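Local coordinates for protein tyrosine phosphatase-like protein (Leishmania major, PDB 3S4O) that removes phosphate from phosphotyrosine in proteins and may act as a virulence factor that supports survival inside host macrophages, at residues I10-P15 against A130-N136; I40-Q44 against L63-I69; R49-C55 against P110-C116. The contacts are given in a common frame with arbitrary orientation. Where two conformers were deposited one is given. Numbering follows the deposited sequence.

Interaction 1. Residues I10-P15 against A130-N136; sequences IDCCDP and ALVEYGN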
ATOM      1  N   ILE A  10       5.645  -4.634   4.698  1.00 37.75           N
ATOM      2  CA  ILE A  10       5.059  -5.918   4.307  1.00 38.98           C
ATOM      3  C   ILE A  10       5.481  -6.268   2.893  1.00 38.27           C
ATOM      4  O   ILE A  10       5.163  -5.549   1.951  1.00 37.35           O
ATOM      5  CB  ILE A  10       3.509  -5.933   4.366  1.00 39.10           C
ATOM      6  CG1 ILE A  10       3.017  -5.476   5.744  1.00 41.87           C
ATOM      7  CG2 ILE A  10       3.007  -7.341   4.058  1.00 41.19           C
ATOM      8  CD1 ILE A  10       1.640  -5.998   6.146  1.00 45.56           C
ATOM      9  N   ASP A  11       6.185  -7.386   2.753  1.00 40.78           N
ATOM     10  CA  ASP A  11       6.624  -7.853   1.446  1.00 41.18           C
ATOM     11  C   ASP A  11       5.551  -8.698   0.761  1.00 40.43           C
ATOM     12  O   ASP A  11       4.956  -9.585   1.364  1.00 42.70           O
ATOM     13  CB  ASP A  11       7.921  -8.663   1.557  1.00 46.28           C
ATOM     14  CG  ASP A  11       9.145  -7.793   1.829  1.00 48.91           C
ATOM     15  OD1 ASP A  11       9.078  -6.557   1.645  1.00 48.10           O
ATOM     16  OD2 ASP A  11      10.179  -8.355   2.234  1.00 54.62           O
ATOM     17  N   CYS A  12       5.302  -8.390  -0.502  1.00 38.81           N
ATOM     18  CA  CYS A  12       4.488  -9.232  -1.366  1.00 39.54           C
ATOM     19  C   CYS A  12       5.440 -10.002  -2.276  1.00 41.83           C
ATOM     20  O   CYS A  12       6.133  -9.408  -3.106  1.00 41.47           O
ATOM     21  CB  CYS A  12       3.521  -8.393  -2.204  1.00 38.49           C
ATOM     22  SG  CYS A  12       2.455  -9.359  -3.290  1.00 41.17           S
ATOM     23  N   CYS A  13       5.444 -11.323  -2.125  1.00 44.84           N
ATOM     24  CA  CYS A  13       6.415 -12.185  -2.794  1.00 49.14           C
ATOM     25  C   CYS A  13       5.866 -12.917  -4.018  1.00 51.22           C
ATOM     26  O   CYS A  13       4.676 -13.189  -4.109  1.00 51.37           O
ATOM     27  CB  CYS A  13       6.974 -13.203  -1.795  1.00 53.51           C
ATOM     28  SG  CYS A  13       7.861 -12.430  -0.413  1.00 54.40           S
ATOM     29  N   ASP A  14       6.765 -13.219  -4.955  1.00 54.11           N
ATOM     30  CA  ASP A  14       6.442 -14.016  -6.147  1.00 57.74           C
ATOM     31  C   ASP A  14       5.927 -15.412  -5.744  1.00 61.84           C
ATOM     32  O   ASP A  14       6.650 -16.178  -5.091  1.00 64.59           O
ATOM     33  CB  ASP A  14       7.681 -14.164  -7.044  1.00 61.75           C
ATOM     34  CG  ASP A  14       7.340 -14.354  -8.524  1.00 65.03           C
ATOM     35  OD1 ASP A  14       6.322 -15.001  -8.855  1.00 65.86           O
ATOM     36  OD2 ASP A  14       8.125 -13.870  -9.368  1.00 68.04           O
ATOM     37  N   PRO A  15       4.689 -15.739  -6.120  1.00 63.06           N
ATOM     38  CA  PRO A  15       4.141 -17.071  -5.862  1.00 68.77           C
ATOM     39  C   PRO A  15       5.045 -18.189  -6.382  1.00 74.80           C
ATOM     40  O   PRO A  15       5.255 -19.192  -5.701  1.00 79.19           O
ATOM     41  CB  PRO A  15       2.826 -17.068  -6.651  1.00 70.66           C
ATOM     42  CG  PRO A  15       2.477 -15.654  -6.802  1.00 65.56           C
ATOM     43  CD  PRO A  15       3.763 -14.928  -6.928  1.00 61.71           C
ATOM     44  N   ALA A 130      -3.419  -6.729  -2.293  1.00 27.79           N
ATOM     45  CA  ALA A 130      -2.243  -6.941  -3.149  1.00 27.99           C
ATOM     46  C   ALA A 130      -1.647  -8.321  -2.892  1.00 29.37           C
ATOM     47  O   ALA A 130      -1.259  -9.019  -3.832  1.00 30.53           O
ATOM     48  CB  ALA A 130      -1.191  -5.858  -2.927  1.00 26.70           C
ATOM     49  N   LEU A 131      -1.596  -8.715  -1.620  1.00 30.11           N
ATOM     50  CA  LEU A 131      -1.080 -10.032  -1.231  1.00 31.82           C
ATOM     51  C   LEU A 131      -1.930 -11.151  -1.828  1.00 33.35           C
ATOM     52  O   LEU A 131      -1.407 -12.181  -2.252  1.00 36.49           O
ATOM     53  CB  LEU A 131      -1.036 -10.205   0.297  1.00 32.17           C
ATOM     54  CG  LEU A 131       0.005  -9.414   1.098  1.00 31.66           C
ATOM     55  CD1 LEU A 131      -0.248  -9.594   2.588  1.00 32.23           C
ATOM     56  CD2 LEU A 131       1.405  -9.856   0.774  1.00 31.77           C
ATOM     57  N   VAL A 132      -3.239 -10.950  -1.850  1.00 33.13           N
ATOM     58  CA  VAL A 132      -4.149 -11.936  -2.413  1.00 35.07           C
ATOM     59  C   VAL A 132      -4.016 -11.986  -3.936  1.00 36.36           C
ATOM     60  O   VAL A 132      -3.886 -13.064  -4.516  1.00 39.12           O
ATOM     61  CB  VAL A 132      -5.610 -11.656  -2.053  1.00 34.65           C
ATOM     62  CG1 VAL A 132      -6.536 -12.564  -2.857  1.00 35.83           C
ATOM     63  CG2 VAL A 132      -5.834 -11.856  -0.558  1.00 34.77           C
ATOM     64  N   GLU A 133      -4.015 -10.822  -4.571  1.00 35.26           N
ATOM     65  CA  GLU A 133      -4.029 -10.744  -6.032  1.00 36.14           C
ATOM     66  C   GLU A 133      -2.701 -11.168  -6.664  1.00 36.06           C
ATOM     67  O   GLU A 133      -2.693 -11.902  -7.645  1.00 37.88           O
ATOM     68  CB  GLU A 133      -4.399  -9.325  -6.490  1.00 35.89           C
ATOM     69  CG  GLU A 133      -4.549  -9.139  -7.999  1.00 37.92           C
ATOM     70  CD  GLU A 133      -5.391 -10.191  -8.661  1.00 42.22           C
ATOM     71  OE1 GLU A 133      -6.465 -10.533  -8.109  1.00 45.16           O
ATOM     72  OE2 GLU A 133      -4.955 -10.675  -9.737  1.00 45.18           O
ATOM     73  N   TYR A 134      -1.587 -10.700  -6.101  1.00 35.08           N
ATOM     74  CA  TYR A 134      -0.247 -10.911  -6.694  1.00 34.98           C
ATOM     75  C   TYR A 134       0.581 -11.948  -5.953  1.00 35.72           C
ATOM     76  O   TYR A 134       1.332 -12.700  -6.567  1.00 38.26           O
ATOM     77  CB  TYR A 134       0.524  -9.582  -6.796  1.00 33.35           C
ATOM     78  CG  TYR A 134      -0.218  -8.544  -7.609  1.00 32.61           C
ATOM     79  CD1 TYR A 134      -0.245  -8.603  -9.005  1.00 33.49           C
ATOM     80  CD2 TYR A 134      -0.919  -7.519  -6.987  1.00 31.36           C
ATOM     81  CE1 TYR A 134      -0.938  -7.664  -9.751  1.00 32.61           C
ATOM     82  CE2 TYR A 134      -1.610  -6.584  -7.720  1.00 30.72           C
ATOM     83  CZ  TYR A 134      -1.625  -6.663  -9.100  1.00 32.07           C
ATOM     84  OH  TYR A 134      -2.326  -5.713  -9.823  1.00 33.91           O
ATOM     85  N   GLY A 135       0.449 -11.994  -4.637  1.00 35.57           N
ATOM     86  CA  GLY A 135       1.145 -12.990  -3.827  1.00 37.52           C
ATOM     87  C   GLY A 135       0.450 -14.338  -3.801  1.00 40.12           C
ATOM     88  O   GLY A 135       1.034 -15.325  -3.371  1.00 41.23           O
ATOM     89  N   ASN A 136      -0.792 -14.369  -4.283  1.00 41.30           N
ATOM     90  CA  ASN A 136      -1.663 -15.560  -4.247  1.00 45.28           C
ATOM     91  C   ASN A 136      -1.819 -16.152  -2.846  1.00 46.23           C
ATOM     92  O   ASN A 136      -2.008 -17.346  -2.673  1.00 48.28           O
ATOM     93  CB  ASN A 136      -1.206 -16.621  -5.258  1.00 49.31           C
ATOM     94  CG  ASN A 136      -1.587 -16.259  -6.700  1.00 50.58           C
ATOM     95  OD1 ASN A 136      -2.426 -15.384  -6.934  1.00 50.54           O
ATOM     96  ND2 ASN A 136      -0.961 -16.927  -7.666  1.00 52.72           N
TER

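Interaction 2. Residues I40-Q44 against L63-I69; sequences IKELQ and LVKSRGI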
ATOM      1  N   ILE A  40       9.050  13.378   3.990  1.00 36.80           N
ATOM      2  CA  ILE A  40       9.444  13.129   2.608  1.00 36.10           C
ATOM      3  C   ILE A  40      10.853  12.530   2.540  1.00 37.32           C
ATOM      4  O   ILE A  40      11.099  11.596   1.776  1.00 35.42           O
ATOM      5  CB  ILE A  40       9.432  14.395   1.765  1.00 36.92           C
ATOM      6  CG1 ILE A  40       8.004  14.826   1.459  1.00 36.23           C
ATOM      7  CG2 ILE A  40      10.191  14.145   0.461  1.00 36.25           C
ATOM      8  CD1 ILE A  40       7.886  16.307   1.178  1.00 38.03           C
ATOM      9  N   LYS A  41      11.769  13.079   3.334  1.00 40.97           N
ATOM     10  CA  LYS A  41      13.140  12.550   3.409  1.00 43.58           C
ATOM     11  C   LYS A  41      13.123  11.072   3.795  1.00 42.89           C
ATOM     12  O   LYS A  41      13.833  10.257   3.209  1.00 41.30           O
ATOM     13  CB  LYS A  41      13.995  13.338   4.412  1.00 47.57           C
ATOM     14  CG  LYS A  41      15.037  14.233   3.748  1.00 50.94           C
ATOM     15  CD  LYS A  41      16.126  14.700   4.712  1.00 54.59           C
ATOM     16  CE  LYS A  41      17.101  15.659   4.008  1.00 57.00           C
ATOM     17  NZ  LYS A  41      17.794  16.594   4.952  1.00 60.80           N
ATOM     18  N   GLU A  42      12.298  10.744   4.784  1.00 43.78           N
ATOM     19  CA  GLU A  42      12.208   9.372   5.295  1.00 45.07           C
ATOM     20  C   GLU A  42      11.592   8.426   4.254  1.00 40.49           C
ATOM     21  O   GLU A  42      11.927   7.248   4.207  1.00 40.37           O
ATOM     22  CB  GLU A  42      11.422   9.313   6.623  1.00 49.43           C
ATOM     23  CG  GLU A  42      12.197   9.820   7.875  1.00 56.84           C
ATOM     24  CD  GLU A  42      13.594   9.204   8.032  1.00 64.70           C
ATOM     25  OE1 GLU A  42      13.697   8.074   8.560  1.00 68.49           O
ATOM     26  OE2 GLU A  42      14.589   9.851   7.626  1.00 71.41           O
ATOM     27  N   LEU A  43      10.704   8.949   3.417  1.00 36.75           N
ATOM     28  CA  LEU A  43      10.168   8.177   2.297  1.00 33.34           C
ATOM     29  C   LEU A  43      11.271   7.955   1.239  1.00 33.02           C
ATOM     30  O   LEU A  43      11.433   6.853   0.725  1.00 31.77           O
ATOM     31  CB  LEU A  43       8.960   8.871   1.652  1.00 31.86           C
ATOM     32  CG  LEU A  43       7.649   9.026   2.437  1.00 31.29           C
ATOM     33  CD1 LEU A  43       6.650   9.750   1.558  1.00 30.44           C
ATOM     34  CD2 LEU A  43       7.091   7.705   2.907  1.00 29.82           C
ATOM     35  N   GLN A  44      12.011   9.011   0.924  1.00 33.64           N
ATOM     36  CA  GLN A  44      13.105   8.929  -0.049  1.00 34.58           C
ATOM     37  C   GLN A  44      14.187   7.951   0.423  1.00 35.42           C
ATOM     38  O   GLN A  44      14.725   7.185  -0.365  1.00 34.58           O
ATOM     39  CB  GLN A  44      13.751  10.297  -0.265  1.00 36.13           C
ATOM     40  CG  GLN A  44      12.963  11.262  -1.137  1.00 35.77           C
ATOM     41  CD  GLN A  44      13.679  12.598  -1.263  1.00 38.02           C
ATOM     42  OE1 GLN A  44      14.480  12.972  -0.407  1.00 39.46           O
ATOM     43  NE2 GLN A  44      13.409  13.314  -2.346  1.00 38.74           N
ATOM     44  N   LEU A  63       4.095  19.102  -2.757  1.00 50.94           N
ATOM     45  CA  LEU A  63       5.437  19.099  -2.142  1.00 51.06           C
ATOM     46  C   LEU A  63       6.102  17.742  -2.201  1.00 47.46           C
ATOM     47  O   LEU A  63       7.315  17.656  -2.111  1.00 48.29           O
ATOM     48  CB  LEU A  63       5.417  19.526  -0.673  1.00 54.44           C
ATOM     49  CG  LEU A  63       6.796  19.585   0.042  1.00 56.66           C
ATOM     50  CD1 LEU A  63       7.946  20.163  -0.826  1.00 58.31           C
ATOM     51  CD2 LEU A  63       6.714  20.357   1.360  1.00 59.95           C
ATOM     52  N   VAL A  64       5.301  16.686  -2.282  1.00 44.46           N
ATOM     53  CA  VAL A  64       5.815  15.322  -2.333  1.00 41.79           C
ATOM     54  C   VAL A  64       6.124  14.954  -3.774  1.00 41.35           C
ATOM     55  O   VAL A  64       7.135  14.312  -4.057  1.00 40.96           O
ATOM     56  CB  VAL A  64       4.810  14.301  -1.725  1.00 39.36           C
ATOM     57  CG1 VAL A  64       5.352  12.873  -1.842  1.00 37.76           C
ATOM     58  CG2 VAL A  64       4.507  14.622  -0.271  1.00 39.23           C
ATOM     59  N   LYS A  65       5.248  15.373  -4.680  1.00 42.60           N
ATOM     60  CA  LYS A  65       5.409  15.116  -6.111  1.00 44.02           C
ATOM     61  C   LYS A  65       6.699  15.714  -6.641  1.00 45.39           C
ATOM     62  O   LYS A  65       7.330  15.159  -7.538  1.00 44.82           O
ATOM     63  CB  LYS A  65       4.231  15.683  -6.906  1.00 47.22           C
ATOM     64  CG  LYS A  65       2.961  14.831  -6.850  1.00 49.74           C
ATOM     65  CD  LYS A  65       1.933  15.340  -7.887  1.00 53.13           C
ATOM     66  CE  LYS A  65       0.673  15.946  -7.295  1.00 56.32           C
ATOM     67  NZ  LYS A  65       0.426  15.723  -5.843  1.00 59.83           N
ATOM     68  N   SER A  66       7.094  16.845  -6.070  1.00 46.73           N
ATOM     69  CA  SER A  66       8.229  17.599  -6.575  1.00 48.67           C
ATOM     70  C   SER A  66       9.547  16.978  -6.131  1.00 47.49           C
ATOM     71  O   SER A  66      10.610  17.407  -6.551  1.00 48.84           O
ATOM     72  CB  SER A  66       8.139  19.064  -6.128  1.00 51.49           C
ATOM     73  OG  SER A  66       8.541  19.218  -4.781  1.00 53.05           O
ATOM     74  N   ARG A  67       9.471  15.962  -5.285  1.00 46.16           N
ATOM     75  CA  ARG A  67      10.675  15.299  -4.783  1.00 45.75           C
ATOM     76  C   ARG A  67      10.770  13.866  -5.263  1.00 41.62           C
ATOM     77  O   ARG A  67      11.355  13.018  -4.601  1.00 40.87           O
ATOM     78  CB  ARG A  67      10.716  15.392  -3.271  1.00 48.05           C
ATOM     79  CG  ARG A  67      10.804  16.844  -2.858  1.00 53.37           C
ATOM     80  CD  ARG A  67      11.041  17.068  -1.408  1.00 56.80           C
ATOM     81  NE  ARG A  67      11.133  18.496  -1.099  1.00 62.20           N
ATOM     82  CZ  ARG A  67      12.207  19.259  -1.311  1.00 67.20           C
ATOM     83  NH1 ARG A  67      12.176  20.550  -0.995  1.00 69.00           N
ATOM     84  NH2 ARG A  67      13.319  18.750  -1.836  1.00 69.92           N
ATOM     85  N   GLY A  68      10.184  13.620  -6.431  1.00 39.85           N
ATOM     86  CA  GLY A  68      10.378  12.380  -7.158  1.00 38.83           C
ATOM     87  C   GLY A  68       9.484  11.236  -6.745  1.00 37.23           C
ATOM     88  O   GLY A  68       9.680  10.115  -7.206  1.00 37.06           O
ATOM     89  N   ILE A  69       8.510  11.519  -5.879  1.00 36.57           N
ATOM     90  CA  ILE A  69       7.553  10.509  -5.435  1.00 34.95           C
ATOM     91  C   ILE A  69       6.186  10.754  -6.074  1.00 35.71           C
ATOM     92  O   ILE A  69       5.641  11.853  -6.001  1.00 36.45           O
ATOM     93  CB  ILE A  69       7.419  10.485  -3.903  1.00 34.39           C
ATOM     94  CG1 ILE A  69       8.733  10.019  -3.258  1.00 34.60           C
ATOM     95  CG2 ILE A  69       6.314   9.538  -3.493  1.00 32.10           C
ATOM     96  CD1 ILE A  69       8.942  10.556  -1.859  1.00 34.94           C
TER
HETATM   97  O   HOH W   1      14.754  15.951  -2.452  1.00 43.51           O

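Interaction 3. Residues R49-C55 against P110-C116; sequences RHLVRVC and PTIGVHC. With THJ (thiosulfate), chain C.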
ATOM      1  N   ARG A  49       8.575   4.854  -4.165  1.00 27.82           N
ATOM      2  CA  ARG A  49       8.295   5.231  -5.544  1.00 28.84           C
ATOM      3  C   ARG A  49       6.903   5.871  -5.644  1.00 27.90           C
ATOM      4  O   ARG A  49       6.699   6.863  -6.344  1.00 29.09           O
ATOM      5  CB  ARG A  49       8.397   3.968  -6.432  1.00 29.34           C
ATOM      6  CG  ARG A  49       8.130   4.168  -7.924  1.00 30.91           C
ATOM      7  CD  ARG A  49       9.235   4.957  -8.632  1.00 32.88           C
ATOM      8  NE  ARG A  49       9.064   6.403  -8.491  1.00 34.73           N
ATOM      9  CZ  ARG A  49       8.227   7.154  -9.214  1.00 36.74           C
ATOM     10  NH1 ARG A  49       7.473   6.624 -10.177  1.00 36.33           N
ATOM     11  NH2 ARG A  49       8.154   8.463  -8.982  1.00 38.84           N
ATOM     12  N   HIS A  50       5.956   5.264  -4.941  1.00 27.11           N
ATOM     13  CA  HIS A  50       4.544   5.645  -4.995  1.00 26.43           C
ATOM     14  C   HIS A  50       4.007   5.846  -3.576  1.00 25.51           C
ATOM     15  O   HIS A  50       4.278   5.048  -2.692  1.00 24.79           O
ATOM     16  CB  HIS A  50       3.722   4.545  -5.677  1.00 26.18           C
ATOM     17  CG  HIS A  50       4.009   4.390  -7.137  1.00 27.00           C
ATOM     18  ND1 HIS A  50       3.591   5.309  -8.077  1.00 28.45           N
ATOM     19  CD2 HIS A  50       4.674   3.426  -7.819  1.00 27.54           C
ATOM     20  CE1 HIS A  50       4.001   4.929  -9.276  1.00 29.28           C
ATOM     21  NE2 HIS A  50       4.658   3.787  -9.148  1.00 29.09           N
ATOM     22  N   LEU A  51       3.267   6.924  -3.381  1.00 25.03           N
ATOM     23  CA  LEU A  51       2.583   7.183  -2.120  1.00 25.69           C
ATOM     24  C   LEU A  51       1.099   7.278  -2.383  1.00 25.83           C
ATOM     25  O   LEU A  51       0.658   8.105  -3.181  1.00 27.09           O
ATOM     26  CB  LEU A  51       3.077   8.462  -1.453  1.00 26.55           C
ATOM     27  CG  LEU A  51       2.553   8.743  -0.029  1.00 27.36           C
ATOM     28  CD1 LEU A  51       2.890   7.656   0.969  1.00 26.35           C
ATOM     29  CD2 LEU A  51       3.077  10.088   0.467  1.00 28.39           C
ATOM     30  N   VAL A  52       0.344   6.405  -1.724  1.00 25.62           N
ATOM     31  CA  VAL A  52      -1.107   6.338  -1.882  1.00 25.75           C
ATOM     32  C   VAL A  52      -1.767   6.828  -0.605  1.00 27.17           C
ATOM     33  O   VAL A  52      -1.544   6.283   0.486  1.00 26.65           O
ATOM     34  CB  VAL A  52      -1.579   4.900  -2.205  1.00 24.88           C
ATOM     35  CG1 VAL A  52      -3.107   4.837  -2.389  1.00 24.49           C
ATOM     36  CG2 VAL A  52      -0.882   4.385  -3.451  1.00 24.05           C
ATOM     37  N   ARG A  53      -2.550   7.886  -0.719  1.00 28.90           N
ATOM     38  CA  ARG A  53      -3.333   8.314   0.432  1.00 32.36           C
ATOM     39  C   ARG A  53      -4.791   7.979   0.215  1.00 31.72           C
ATOM     40  O   ARG A  53      -5.391   8.364  -0.789  1.00 30.75           O
ATOM     41  CB  ARG A  53      -3.130   9.784   0.793  1.00 36.83           C
ATOM     42  CG  ARG A  53      -3.401  10.769  -0.282  1.00 40.32           C
ATOM     43  CD  ARG A  53      -2.785  12.116   0.091  1.00 43.75           C
ATOM     44  NE  ARG A  53      -3.272  13.179  -0.777  1.00 44.99           N
ATOM     45  CZ  ARG A  53      -3.208  14.478  -0.503  1.00 46.25           C
ATOM     46  NH1 ARG A  53      -2.670  14.912   0.631  1.00 47.27           N
ATOM     47  NH2 ARG A  53      -3.693  15.345  -1.380  1.00 46.98           N
ATOM     48  N   VAL A  54      -5.343   7.239   1.168  1.00 32.15           N
ATOM     49  CA  VAL A  54      -6.708   6.755   1.071  1.00 33.67           C
ATOM     50  C   VAL A  54      -7.650   7.513   2.018  1.00 36.93           C
ATOM     51  O   VAL A  54      -8.799   7.120   2.167  1.00 37.38           O
ATOM     52  CB  VAL A  54      -6.782   5.221   1.298  1.00 32.51           C
ATOM     53  CG1 VAL A  54      -6.089   4.480   0.156  1.00 31.36           C
ATOM     54  CG2 VAL A  54      -6.153   4.819   2.616  1.00 32.88           C
ATOM     55  N   CYS A  55      -7.162   8.622   2.591  1.00 41.42           N
ATOM     56  CA  CYS A  55      -7.923   9.456   3.540  0.50 44.72           C
ATOM     57  C   CYS A  55      -8.188  10.793   2.885  1.00 47.18           C
ATOM     58  O   CYS A  55      -7.683  11.060   1.797  1.00 47.93           O
ATOM     59  CB  CYS A  55      -7.117   9.723   4.823  0.50 45.96           C
ATOM     60  SG  CYS A  55      -5.506  10.557   4.528  0.50 49.61           S
ATOM     61  N   PRO A 110       9.942  -2.222  -6.286  1.00 31.95           N
ATOM     62  CA  PRO A 110       9.503  -0.944  -5.748  1.00 31.06           C
ATOM     63  C   PRO A 110       8.928  -1.022  -4.345  1.00 29.86           C
ATOM     64  O   PRO A 110       8.283  -2.009  -3.979  1.00 29.07           O
ATOM     65  CB  PRO A 110       8.391  -0.507  -6.698  1.00 31.00           C
ATOM     66  CG  PRO A 110       7.994  -1.690  -7.433  1.00 31.71           C
ATOM     67  CD  PRO A 110       8.978  -2.783  -7.241  1.00 32.44           C
ATOM     68  N   THR A 111       9.191   0.030  -3.578  1.00 29.50           N
ATOM     69  CA  THR A 111       8.526   0.271  -2.324  1.00 29.19           C
ATOM     70  C   THR A 111       7.355   1.202  -2.609  1.00 28.55           C
ATOM     71  O   THR A 111       7.488   2.216  -3.308  1.00 27.44           O
ATOM     72  CB  THR A 111       9.478   0.853  -1.260  1.00 30.33           C
ATOM     73  OG1 THR A 111      10.547  -0.071  -1.031  1.00 31.69           O
ATOM     74  CG2 THR A 111       8.748   1.082   0.062  1.00 30.15           C
ATOM     75  N   ILE A 112       6.195   0.813  -2.101  1.00 28.30           N
ATOM     76  CA  ILE A 112       4.972   1.556  -2.312  1.00 27.74           C
ATOM     77  C   ILE A 112       4.385   1.853  -0.959  1.00 28.02           C
ATOM     78  O   ILE A 112       4.134   0.946  -0.175  1.00 28.94           O
ATOM     79  CB  ILE A 112       3.981   0.767  -3.193  1.00 28.09           C
ATOM     80  CG1 ILE A 112       4.556   0.639  -4.617  1.00 28.83           C
ATOM     81  CG2 ILE A 112       2.582   1.427  -3.202  1.00 27.07           C
ATOM     82  CD1 ILE A 112       4.152  -0.620  -5.303  1.00 28.63           C
ATOM     83  N   GLY A 113       4.205   3.134  -0.672  1.00 27.92           N
ATOM     84  CA  GLY A 113       3.675   3.574   0.612  1.00 28.47           C
ATOM     85  C   GLY A 113       2.182   3.806   0.572  1.00 27.64           C
ATOM     86  O   GLY A 113       1.634   4.209  -0.450  1.00 27.20           O
ATOM     87  N   VAL A 114       1.529   3.535   1.697  1.00 28.27           N
ATOM     88  CA  VAL A 114       0.100   3.739   1.852  1.00 28.50           C
ATOM     89  C   VAL A 114      -0.216   4.277   3.247  1.00 30.13           C
ATOM     90  O   VAL A 114       0.168   3.692   4.244  1.00 29.85           O
ATOM     91  CB  VAL A 114      -0.716   2.441   1.621  1.00 28.08           C
ATOM     92  CG1 VAL A 114      -2.194   2.768   1.497  1.00 28.10           C
ATOM     93  CG2 VAL A 114      -0.250   1.703   0.378  1.00 27.35           C
ATOM     94  N   HIS A 115      -0.913   5.406   3.304  1.00 31.63           N
ATOM     95  CA  HIS A 115      -1.347   5.961   4.585  1.00 35.22           C
ATOM     96  C   HIS A 115      -2.797   6.415   4.590  1.00 36.37           C
ATOM     97  O   HIS A 115      -3.379   6.717   3.558  1.00 33.40           O
ATOM     98  CB  HIS A 115      -0.420   7.103   5.055  1.00 36.97           C
ATOM     99  CG  HIS A 115      -0.600   8.396   4.322  1.00 37.11           C
ATOM    100  ND1 HIS A 115      -1.654   9.248   4.574  1.00 38.31           N
ATOM    101  CD2 HIS A 115       0.156   9.001   3.377  1.00 36.26           C
ATOM    102  CE1 HIS A 115      -1.556  10.306   3.792  1.00 38.02           C
ATOM    103  NE2 HIS A 115      -0.461  10.185   3.060  1.00 37.33           N
ATOM    104  N   CYS A 116      -3.375   6.434   5.782  1.00 42.62           N
ATOM    105  CA  CYS A 116      -4.637   7.113   6.006  1.00 48.69           C
ATOM    106  C   CYS A 116      -4.457   7.980   7.258  1.00 52.46           C
ATOM    107  O   CYS A 116      -3.849   9.045   7.182  1.00 57.28           O
ATOM    108  CB  CYS A 116      -5.777   6.102   6.110  1.00 53.49           C
ATOM    109  SG  CYS A 116      -7.478   6.718   5.812  1.00 60.65           S
TER
HETATM  110  S1  THJ C 170      -7.349   3.820   8.731  1.00 64.94           S
HETATM  111  O1  THJ C 170      -8.519   4.028   7.850  1.00 58.10           O
HETATM  112  O2  THJ C 170      -7.635   2.703   9.663  1.00 64.69           O
HETATM  113  O3  THJ C 170      -7.106   5.039   9.538  1.00 62.74           O
HETATM  114  S2  THJ C 170      -5.784   3.399   7.655  1.00 55.55           S

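Interaction 1. Residues I10-P15 against A130-N136
A130 opens the segment from the helix: its O accepts Y134 N at 2.8 Å and lies 3.8 Å from C12 SG. L131 is the main apolar contact. Its CD1 is 4.2 Å from I10 CG2, and its CD2 is 3.9 Å from C12 CB and 3.6 Å from D11 O. Strand residues I10 and C12 turn their CA-to-CB bonds to the helix, while D11 points away and hydrogen-bonds H24. In the phosphatase fold this sets edge strand 7-13 of the central sheet against the C-terminal end of helix 122-133. Y134 meets C12 SG through its CB (4.0 Å), but its ring leads off to helix 84-103, where OH hydrogen-bonds D95. At G135 the backbones come closest, CA to CA 5.4 Å from C13. G135 N is 3.6 Å from C12 SG, and G135 CA makes a CA-H...O contact to C13 O (3.5 Å). N136, with phi 54°, leaves the helical path, its ND2 3.8 Å from P15 CG, which also packs on Y134 O at 3.2 Å.

Interaction 2. Residues I40-Q44 against L63-I69
I40, on helix 36-44, is the largest contributor on its side, with 96 Å² covered by the 63-69 segment. Its CD1 lies 3.6 Å from both CG and O of L63, its CG1 3.9 Å from V64 CG2, and its CG2 3.6 Å from R67 CD, so one isoleucine reaches from L63 and V64 of helix 62-65 to R67 of the following turn. L43, one helical turn on, also points at the partner: its CB is 3.9 Å from I69 CD1. Both L43 and I69 pack on L51 of strand 48-53, which places the contact on the L51 side of the sheet. Here helix 36-44 belongs to the beta-alpha-beta crossover from strand 21-28 to strand 48-53, and helix 62-65 to the next one, leading to strand 70-73.

Q44 closes the segment. Its extended chain (chi2 179°) passes I69 CD1, with CG 4.1 Å away, and NE2 donates to R67 O at 3.1 Å and 159°. That carbonyl belongs to the type I turn K65-G68, closed by a weak hydrogen bond from G68 N to K65 O (3.4 Å) and overlapped by one from R67 N to V64 O (3.1 Å). A water accepts from Q44 NE2 (3.0 Å) and from R67 NH2 (3.2 Å), adding a second, solvent-mediated link. The chemistry is therefore graded: buried aliphatic groups of I40, L43, V64 and I69 give nondirectional packing toward the sheet, whereas at the solvent-exposed Q44 and R67 one directional amide-to-carbonyl bond and a water bridge link the turn to the helix.

Interaction 3. Residues R49-C55 against P110-C116
Five backbone hydrogen bonds join the segments: R49 N to T111 O (3.0 Å), G113 N to H50 O (2.8 Å), V52 N to G113 O (2.8 Å), H115 N to V52 O (3.0 Å) and V54 N to H115 O (3.1 Å). With axes at 15°, the pairing is parallel. H115 is the most covered residue (95 Å²): R53 CA lies over its ring face, R53 CB 3.4 Å from H115 CE1, L51 CD1 at the edge 3.9 Å from H115 CD2, and NE2 hydrogen-bonds Y59. G113 leaves room for L51. On the face opposite H115, V52 CB meets V114 CG1 (4.3 Å); beyond the strands V54 CG2 packs on C116 CB (3.7 Å). C55 CB approaches C116 SG at 3.2 Å, yet in this conformer C55 SG and C116 SG are 4.5 Å apart, too far for their known disulfide. C116 CB lies 3.1 Å from thiosulfate S2. A central strand delivering the predicted nucleophile C116 into the P-loop, CX5R ending at R122, is the tyrosine phosphatase signature.

Overall arrangement
From the N terminus, the edge strand holding 10-15 waits longest for its partner: interaction 1 closes a loop of 114 intervening residues when helix 122-133 ends. Interactions 2 and 3 nest within that loop and cross each other, since their segments alternate as 40-44, 49-55, 63-69, 110-116. They touch, with L43 CD1 3.8 Å from L51 CD2 and G68 O 2.9 Å from R49 NH2. Interaction 3 lies in the sheet's buried centre, interaction 2 among helices beside its 70-73 end, and interaction 1 on the opposite side of the chain's centre, about 26 Å from interaction 2, centre to centre. Strand 111-115 leads through loop 116-121 into helix 122-133, connecting interaction 3 to interaction 1.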